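Local coordinates for squalene synthase HpnC (Alicyclobacillus acidocaldarius subsp. acidocaldarius, PDB 4HD1), which probably takes part in squalene biosynthesis from isoprenyl diphosphates as a member of the squalene/phytoene synthase family, at residues Q93-I96 and N100-M103; N169-I174 and I183-A188. All coordinates share one frame; numbering follows the deposited sequence. Where two conformers were deposited one is given.

Contact 1. Residues Q93-I96 and N100-M103; sequences QFTI and NLPM
The carbonyl oxygen of Ile-96 receives the backbone amide of Leu-101, with Ile-96 O and Leu-101 N 3.0 Å apart. The N-H points almost straight at the oxygen (157°) and meets it in the carbonyl plane, on a lone pair. This bond spans the end of the helix as part of a Schellman motif: Asn-100 takes a positive phi (48°), and its amide lies equally near Ile-96 O but at too poor an angle to bond there. The reversal carries the chain out of the helix and folds the side chain of Leu-101 back towards the last turns, while that of Asn-100 faces the other way. One Leu-101 branch does the touching: CD1 packs 3.8 Å from Thr-95 CG2 and, more loosely, 4.4 Å from Ile-96 CD1. The Ile-96 branch CG2 comes instead against the carbonyl, 3.8 Å from Leu-101 O. In Thr-95, chi1 of -68° sets OG1 beside the backbone N and turns the methyl to Leu-101; the hydroxyl hydrogen-bonds with His-43 and Ser-46. The end of helix 87-99 is thus closed by the Schellman motif, with the apolar contact between Ile-96 and Leu-101 that commonly accompanies it. Around it, Phe-80 of helix 65-81 packs on Ile-96, Phe-15 of helix 12-25 on Thr-95, and Phe-106, from helix 104-118 next in the chain, on both Ile-96 and Leu-101.

Contact 2. Residues N169-I174 and I183-A188; sequences NHMQDI and IYVPRA
His-170 and Tyr-184 lie face to face, their ring planes 16° from parallel and their centroids 3.9 Å apart. The stack is offset. His-170 CE1 stands over the middle of the tyrosine ring, whereas Tyr-184 CG lies above the rim of the imidazole; the closest atoms are His-170 ND1 and Tyr-184 CD2, 3.5 Å apart. This displacement brings the tyrosine methylene over the same imidazole face, giving a CH-pi contact of 4.0 Å from Tyr-184 CB to the His-170 ring centroid. In both residues CG is anti to the carbonyl carbon (chi1 -79° for His-170, -69° for Tyr-184), which sends both rings into the space between the backbones. Beside the stack, Val-185 offers a single methyl to two partners. Its CG2 is met by Ile-174 CD1 at 3.4 Å, a tight approach with the two side chains nearly perpendicular, and by the terminal methyl of selenomethionine Met-171, whose CE is 4.2 Å from Val-185 CG2. The bends in the Met-171 chain bring that end nearer than its first bond would suggest. Asp-173 and Asp-177 fit the second aspartate-rich motif of the family, which in relatives binds the magnesium ions that hold the substrate diphosphate; Asp-177 touches both stacked rings. No hydrogen bond joins the two segments, and the direct contact between them rests on stacking and dispersion, while the bond of Tyr-184 OH to Asp-116 probably helps fix how the tyrosine ring is placed against the histidine.

The two contacts follow one another along the chain and lie on opposite sides of its centre, with their nearest atoms about 21 Å apart. Helix 104-118 connects their surroundings: it begins directly after contact 1, where Phe-106 packs, and further along carries Asp-116, the partner of the tyrosine in contact 2. Contact 2 includes part of the probable second aspartate-rich motif, which lines the active site in related isoprenoid synthases. Contact 1 is plain packing at a helix end within the all-helical fold, its centre 33 Å from that of contact 2.

Contact 1. Residues Q93-I96 and N100-M103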
ATOM      1  N   GLN A  93      12.644 -14.948  -3.354  1.00 60.18           N
ATOM      2  CA  GLN A  93      12.682 -16.372  -2.998  1.00 61.79           C
ATOM      3  C   GLN A  93      13.407 -16.652  -1.675  1.00 60.72           C
ATOM      4  O   GLN A  93      12.930 -17.433  -0.847  1.00 58.59           O
ATOM      5  CB  GLN A  93      13.380 -17.131  -4.119  1.00 62.71           C
ATOM      6  CG  GLN A  93      13.190 -18.627  -4.131  1.00 65.58           C
ATOM      7  CD  GLN A  93      13.657 -19.218  -5.448  1.00 70.43           C
ATOM      8  OE1 GLN A  93      12.845 -19.568  -6.298  1.00 76.58           O
ATOM      9  NE2 GLN A  93      14.970 -19.299  -5.636  1.00 63.84           N
ATOM     10  N   PHE A  94      14.563 -16.021  -1.493  1.00 58.30           N
ATOM     11  CA  PHE A  94      15.295 -16.121  -0.243  1.00 59.13           C
ATOM     12  C   PHE A  94      14.499 -15.479   0.892  1.00 60.14           C
ATOM     13  O   PHE A  94      14.323 -16.092   1.950  1.00 62.03           O
ATOM     14  CB  PHE A  94      16.672 -15.475  -0.363  1.00 57.56           C
ATOM     15  CG  PHE A  94      17.493 -15.580   0.886  1.00 58.81           C
ATOM     16  CD1 PHE A  94      18.022 -16.814   1.287  1.00 59.93           C
ATOM     17  CD2 PHE A  94      17.735 -14.459   1.672  1.00 58.31           C
ATOM     18  CE1 PHE A  94      18.781 -16.924   2.448  1.00 60.06           C
ATOM     19  CE2 PHE A  94      18.498 -14.563   2.832  1.00 59.57           C
ATOM     20  CZ  PHE A  94      19.017 -15.795   3.222  1.00 60.36           C
ATOM     21  N   THR A  95      14.015 -14.261   0.654  1.00 57.93           N
ATOM     22  CA  THR A  95      13.168 -13.542   1.606  1.00 59.18           C
ATOM     23  C   THR A  95      11.923 -14.345   2.019  1.00 61.06           C
ATOM     24  O   THR A  95      11.669 -14.503   3.213  1.00 61.36           O
ATOM     25  CB  THR A  95      12.781 -12.147   1.072  1.00 57.98           C
ATOM     26  OG1 THR A  95      13.953 -11.320   1.013  1.00 55.63           O
ATOM     27  CG2 THR A  95      11.744 -11.489   1.965  1.00 57.18           C
ATOM     28  N   ILE A  96      11.167 -14.857   1.043  1.00 61.87           N
ATOM     29  CA  ILE A  96      10.008 -15.710   1.326  1.00 62.72           C
ATOM     30  C   ILE A  96      10.390 -16.764   2.361  1.00 63.71           C
ATOM     31  O   ILE A  96       9.727 -16.902   3.389  1.00 64.05           O
ATOM     32  CB  ILE A  96       9.479 -16.475   0.078  1.00 62.43           C
ATOM     33  CG1 ILE A  96       9.135 -15.552  -1.110  1.00 62.03           C
ATOM     34  CG2 ILE A  96       8.318 -17.394   0.453  1.00 59.01           C
ATOM     35  CD1 ILE A  96       8.138 -14.466  -0.821  1.00 63.66           C
ATOM     36  N   ASN A 100       9.581 -16.735   6.333  1.00 66.92           N
ATOM     37  CA  ASN A 100       8.377 -17.566   6.261  1.00 72.84           C
ATOM     38  C   ASN A 100       7.119 -16.778   5.863  1.00 72.72           C
ATOM     39  O   ASN A 100       6.105 -16.822   6.554  1.00 77.01           O
ATOM     40  CB  ASN A 100       8.160 -18.338   7.573  1.00 76.25           C
ATOM     41  CG  ASN A 100       7.193 -19.500   7.414  1.00 84.33           C
ATOM     42  OD1 ASN A 100       7.257 -20.253   6.439  1.00 91.78           O
ATOM     43  ND2 ASN A 100       6.288 -19.648   8.372  1.00 84.98           N
ATOM     44  N   LEU A 101       7.195 -16.054   4.751  1.00 65.14           N
ATOM     45  CA  LEU A 101       6.076 -15.218   4.300  1.00 63.32           C
ATOM     46  C   LEU A 101       5.002 -16.035   3.574  1.00 60.61           C
ATOM     47  O   LEU A 101       5.326 -16.906   2.774  1.00 64.30           O
ATOM     48  CB  LEU A 101       6.571 -14.077   3.401  1.00 59.46           C
ATOM     49  CG  LEU A 101       7.633 -13.120   3.957  1.00 56.65           C
ATOM     50  CD1 LEU A 101       8.063 -12.130   2.887  1.00 55.12           C
ATOM     51  CD2 LEU A 101       7.149 -12.390   5.199  1.00 53.24           C
ATOM     52  N   PRO A 102       3.716 -15.765   3.866  1.00 58.15           N
ATOM     53  CA  PRO A 102       2.636 -16.444   3.146  1.00 60.16           C
ATOM     54  C   PRO A 102       2.457 -15.881   1.733  1.00 63.19           C
ATOM     55  O   PRO A 102       2.887 -14.757   1.460  1.00 63.52           O
ATOM     56  CB  PRO A 102       1.403 -16.134   4.005  1.00 55.89           C
ATOM     57  CG  PRO A 102       1.719 -14.815   4.618  1.00 52.51           C
ATOM     58  CD  PRO A 102       3.195 -14.852   4.901  1.00 54.41           C
HETATM   59  N   MSE A 103       1.818 -16.651   0.856  1.00 66.12           N
HETATM   60  CA  MSE A 103       1.638 -16.255  -0.539  1.00 68.09           C
HETATM   61  C   MSE A 103       0.514 -15.235  -0.764  1.00 68.92           C
HETATM   62  O   MSE A 103       0.619 -14.378  -1.641  1.00 69.52           O
HETATM   63  CB  MSE A 103       1.384 -17.484  -1.400  1.00 69.55           C
HETATM   64  CG  MSE A 103       1.933 -17.376  -2.801  1.00 73.84           C
HETATM   65 SE   MSE A 103       1.218 -18.800  -3.914  1.00 82.92          SE
HETATM   66  CE  MSE A 103       2.842 -19.363  -4.810  1.00 86.59           C
TER

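Contact 2. Residues N169-I174 and I183-A188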
ATOM      1  N   ASN A 169      -4.622   9.315   1.838  1.00 67.75           N
ATOM      2  CA  ASN A 169      -3.987   9.637   0.561  1.00 69.51           C
ATOM      3  C   ASN A 169      -4.967   9.859  -0.586  1.00 68.50           C
ATOM      4  O   ASN A 169      -4.790  10.790  -1.370  1.00 71.86           O
ATOM      5  CB  ASN A 169      -2.946   8.586   0.187  1.00 66.87           C
ATOM      6  CG  ASN A 169      -1.659   8.770   0.946  1.00 72.26           C
ATOM      7  OD1 ASN A 169      -0.965   9.767   0.769  1.00 81.75           O
ATOM      8  ND2 ASN A 169      -1.343   7.822   1.812  1.00 71.62           N
ATOM      9  N   HIS A 170      -5.995   9.015  -0.678  1.00 67.32           N
ATOM     10  CA  HIS A 170      -7.067   9.226  -1.652  1.00 71.05           C
ATOM     11  C   HIS A 170      -7.686  10.590  -1.497  1.00 75.09           C
ATOM     12  O   HIS A 170      -7.893  11.303  -2.483  1.00 79.72           O
ATOM     13  CB  HIS A 170      -8.154   8.162  -1.521  1.00 69.74           C
ATOM     14  CG  HIS A 170      -7.809   6.840  -2.167  1.00 75.29           C
ATOM     15  ND1 HIS A 170      -7.104   6.749  -3.315  1.00 78.78           N
ATOM     16  CD2 HIS A 170      -8.130   5.532  -1.797  1.00 75.78           C
ATOM     17  CE1 HIS A 170      -6.962   5.450  -3.651  1.00 80.83           C
ATOM     18  NE2 HIS A 170      -7.593   4.708  -2.721  1.00 78.85           N
HETATM   19  N   MSE A 171      -7.968  10.972  -0.255  1.00 75.05           N
HETATM   20  CA  MSE A 171      -8.674  12.224   0.019  1.00 78.60           C
HETATM   21  C   MSE A 171      -7.856  13.467  -0.330  1.00 79.09           C
HETATM   22  O   MSE A 171      -8.393  14.424  -0.882  1.00 82.69           O
HETATM   23  CB  MSE A 171      -9.181  12.273   1.461  1.00 74.97           C
HETATM   24  CG  MSE A 171     -10.210  11.195   1.807  1.00 79.48           C
HETATM   25 SE   MSE A 171     -11.740  11.086   0.583  1.00 87.75          SE
HETATM   26  CE  MSE A 171     -11.175   9.628  -0.595  1.00 79.48           C
ATOM     27  N   GLN A 172      -6.561  13.450  -0.034  1.00 77.15           N
ATOM     28  CA  GLN A 172      -5.702  14.563  -0.428  1.00 79.32           C
ATOM     29  C   GLN A 172      -5.382  14.562  -1.932  1.00 80.92           C
ATOM     30  O   GLN A 172      -4.798  15.520  -2.438  1.00 78.74           O
ATOM     31  CB  GLN A 172      -4.415  14.598   0.402  1.00 79.34           C
ATOM     32  CG  GLN A 172      -3.370  13.573  -0.007  1.00 82.10           C
ATOM     33  CD  GLN A 172      -1.964  13.937   0.447  1.00 88.98           C
ATOM     34  OE1 GLN A 172      -1.731  14.994   1.036  1.00 93.23           O
ATOM     35  NE2 GLN A 172      -1.014  13.055   0.164  1.00 93.10           N
ATOM     36  N   ASP A 173      -5.776  13.501  -2.638  1.00 79.77           N
ATOM     37  CA  ASP A 173      -5.440  13.343  -4.059  1.00 84.79           C
ATOM     38  C   ASP A 173      -6.645  13.289  -5.003  1.00 86.03           C
ATOM     39  O   ASP A 173      -6.549  12.721  -6.087  1.00 89.81           O
ATOM     40  CB  ASP A 173      -4.576  12.090  -4.276  1.00 85.00           C
ATOM     41  CG  ASP A 173      -3.158  12.237  -3.737  1.00 87.71           C
ATOM     42  OD1 ASP A 173      -2.712  13.373  -3.462  1.00 94.17           O
ATOM     43  OD2 ASP A 173      -2.480  11.199  -3.596  1.00 85.31           O
ATOM     44  N   ILE A 174      -7.767  13.880  -4.601  1.00 88.77           N
ATOM     45  CA  ILE A 174      -8.970  13.908  -5.441  1.00 90.21           C
ATOM     46  C   ILE A 174      -8.667  14.510  -6.821  1.00 91.31           C
ATOM     47  O   ILE A 174      -9.075  13.960  -7.847  1.00 87.87           O
ATOM     48  CB  ILE A 174     -10.137  14.684  -4.771  1.00 89.94           C
ATOM     49  CG1 ILE A 174     -10.421  14.181  -3.347  1.00 88.24           C
ATOM     50  CG2 ILE A 174     -11.399  14.612  -5.617  1.00 88.97           C
ATOM     51  CD1 ILE A 174     -10.888  12.744  -3.248  1.00 86.57           C
ATOM     52  N   ILE A 183     -12.361   8.309  -9.593  1.00 75.75           N
ATOM     53  CA  ILE A 183     -12.867   8.901  -8.363  1.00 82.83           C
ATOM     54  C   ILE A 183     -13.043   7.803  -7.317  1.00 83.17           C
ATOM     55  O   ILE A 183     -13.740   6.809  -7.554  1.00 79.99           O
ATOM     56  CB  ILE A 183     -14.192   9.662  -8.576  1.00 89.55           C
ATOM     57  CG1 ILE A 183     -14.043  10.696  -9.706  1.00 87.36           C
ATOM     58  CG2 ILE A 183     -14.641  10.317  -7.268  1.00 78.95           C
ATOM     59  CD1 ILE A 183     -15.348  11.283 -10.207  1.00 92.48           C
ATOM     60  N   TYR A 184     -12.399   7.997  -6.168  1.00 82.85           N
ATOM     61  CA  TYR A 184     -12.422   7.032  -5.072  1.00 78.37           C
ATOM     62  C   TYR A 184     -13.452   7.374  -3.998  1.00 77.19           C
ATOM     63  O   TYR A 184     -13.811   6.512  -3.186  1.00 77.59           O
ATOM     64  CB  TYR A 184     -11.023   6.883  -4.458  1.00 74.25           C
ATOM     65  CG  TYR A 184     -10.045   6.212  -5.391  1.00 69.29           C
ATOM     66  CD1 TYR A 184     -10.039   4.823  -5.543  1.00 69.78           C
ATOM     67  CD2 TYR A 184      -9.139   6.959  -6.142  1.00 72.28           C
ATOM     68  CE1 TYR A 184      -9.156   4.195  -6.412  1.00 69.26           C
ATOM     69  CE2 TYR A 184      -8.246   6.339  -7.011  1.00 71.45           C
ATOM     70  CZ  TYR A 184      -8.256   4.956  -7.140  1.00 69.18           C
ATOM     71  OH  TYR A 184      -7.376   4.332  -7.999  1.00 67.54           O
ATOM     72  N   VAL A 185     -13.924   8.621  -3.991  1.00 73.19           N
ATOM     73  CA  VAL A 185     -14.970   9.031  -3.053  1.00 76.28           C
ATOM     74  C   VAL A 185     -16.213   8.192  -3.336  1.00 75.09           C
ATOM     75  O   VAL A 185     -16.680   8.175  -4.466  1.00 79.20           O
ATOM     76  CB  VAL A 185     -15.308  10.532  -3.166  1.00 75.90           C
ATOM     77  CG1 VAL A 185     -16.256  10.939  -2.057  1.00 77.16           C
ATOM     78  CG2 VAL A 185     -14.048  11.376  -3.092  1.00 78.09           C
ATOM     79  N   PRO A 186     -16.725   7.462  -2.328  1.00 75.75           N
ATOM     80  CA  PRO A 186     -17.886   6.597  -2.566  1.00 81.36           C
ATOM     81  C   PRO A 186     -19.130   7.378  -3.003  1.00 90.95           C
ATOM     82  O   PRO A 186     -19.399   8.467  -2.475  1.00 87.38           O
ATOM     83  CB  PRO A 186     -18.109   5.926  -1.207  1.00 79.16           C
ATOM     84  CG  PRO A 186     -16.774   5.975  -0.544  1.00 75.26           C
ATOM     85  CD  PRO A 186     -16.184   7.286  -0.968  1.00 73.74           C
ATOM     86  N   ARG A 187     -19.873   6.804  -3.950  0.50111.24           N
ATOM     87  CA  ARG A 187     -21.060   7.429  -4.536  0.50 89.22           C
ATOM     88  C   ARG A 187     -22.167   7.666  -3.503  0.50 76.49           C
ATOM     89  O   ARG A 187     -22.801   8.722  -3.502  0.50 86.30           O
ATOM     90  CB  ARG A 187     -21.587   6.583  -5.710  0.50 50.99           C
ATOM     91  CG  ARG A 187     -22.213   7.393  -6.845  0.50 49.03           C
ATOM     92  CD  ARG A 187     -22.938   6.520  -7.870  0.50 49.32           C
ATOM     93  NE  ARG A 187     -22.200   6.370  -9.123  0.50 48.74           N
ATOM     94  CZ  ARG A 187     -21.175   5.537  -9.296  0.50 47.76           C
ATOM     95  NH1 ARG A 187     -20.760   4.777  -8.291  0.50 47.21           N
ATOM     96  NH2 ARG A 187     -20.567   5.468 -10.470  0.50 47.44           N
ATOM     97  N   ALA A 188     -22.380   6.688  -2.621  1.00 89.37           N
ATOM     98  CA  ALA A 188     -23.411   6.762  -1.580  1.00 99.82           C
ATOM     99  C   ALA A 188     -23.100   7.791  -0.496  1.00 99.59           C
ATOM    100  O   ALA A 188     -24.008   8.432   0.029  1.00101.47           O
ATOM    101  CB  ALA A 188     -23.650   5.390  -0.967  1.00101.78           C
TER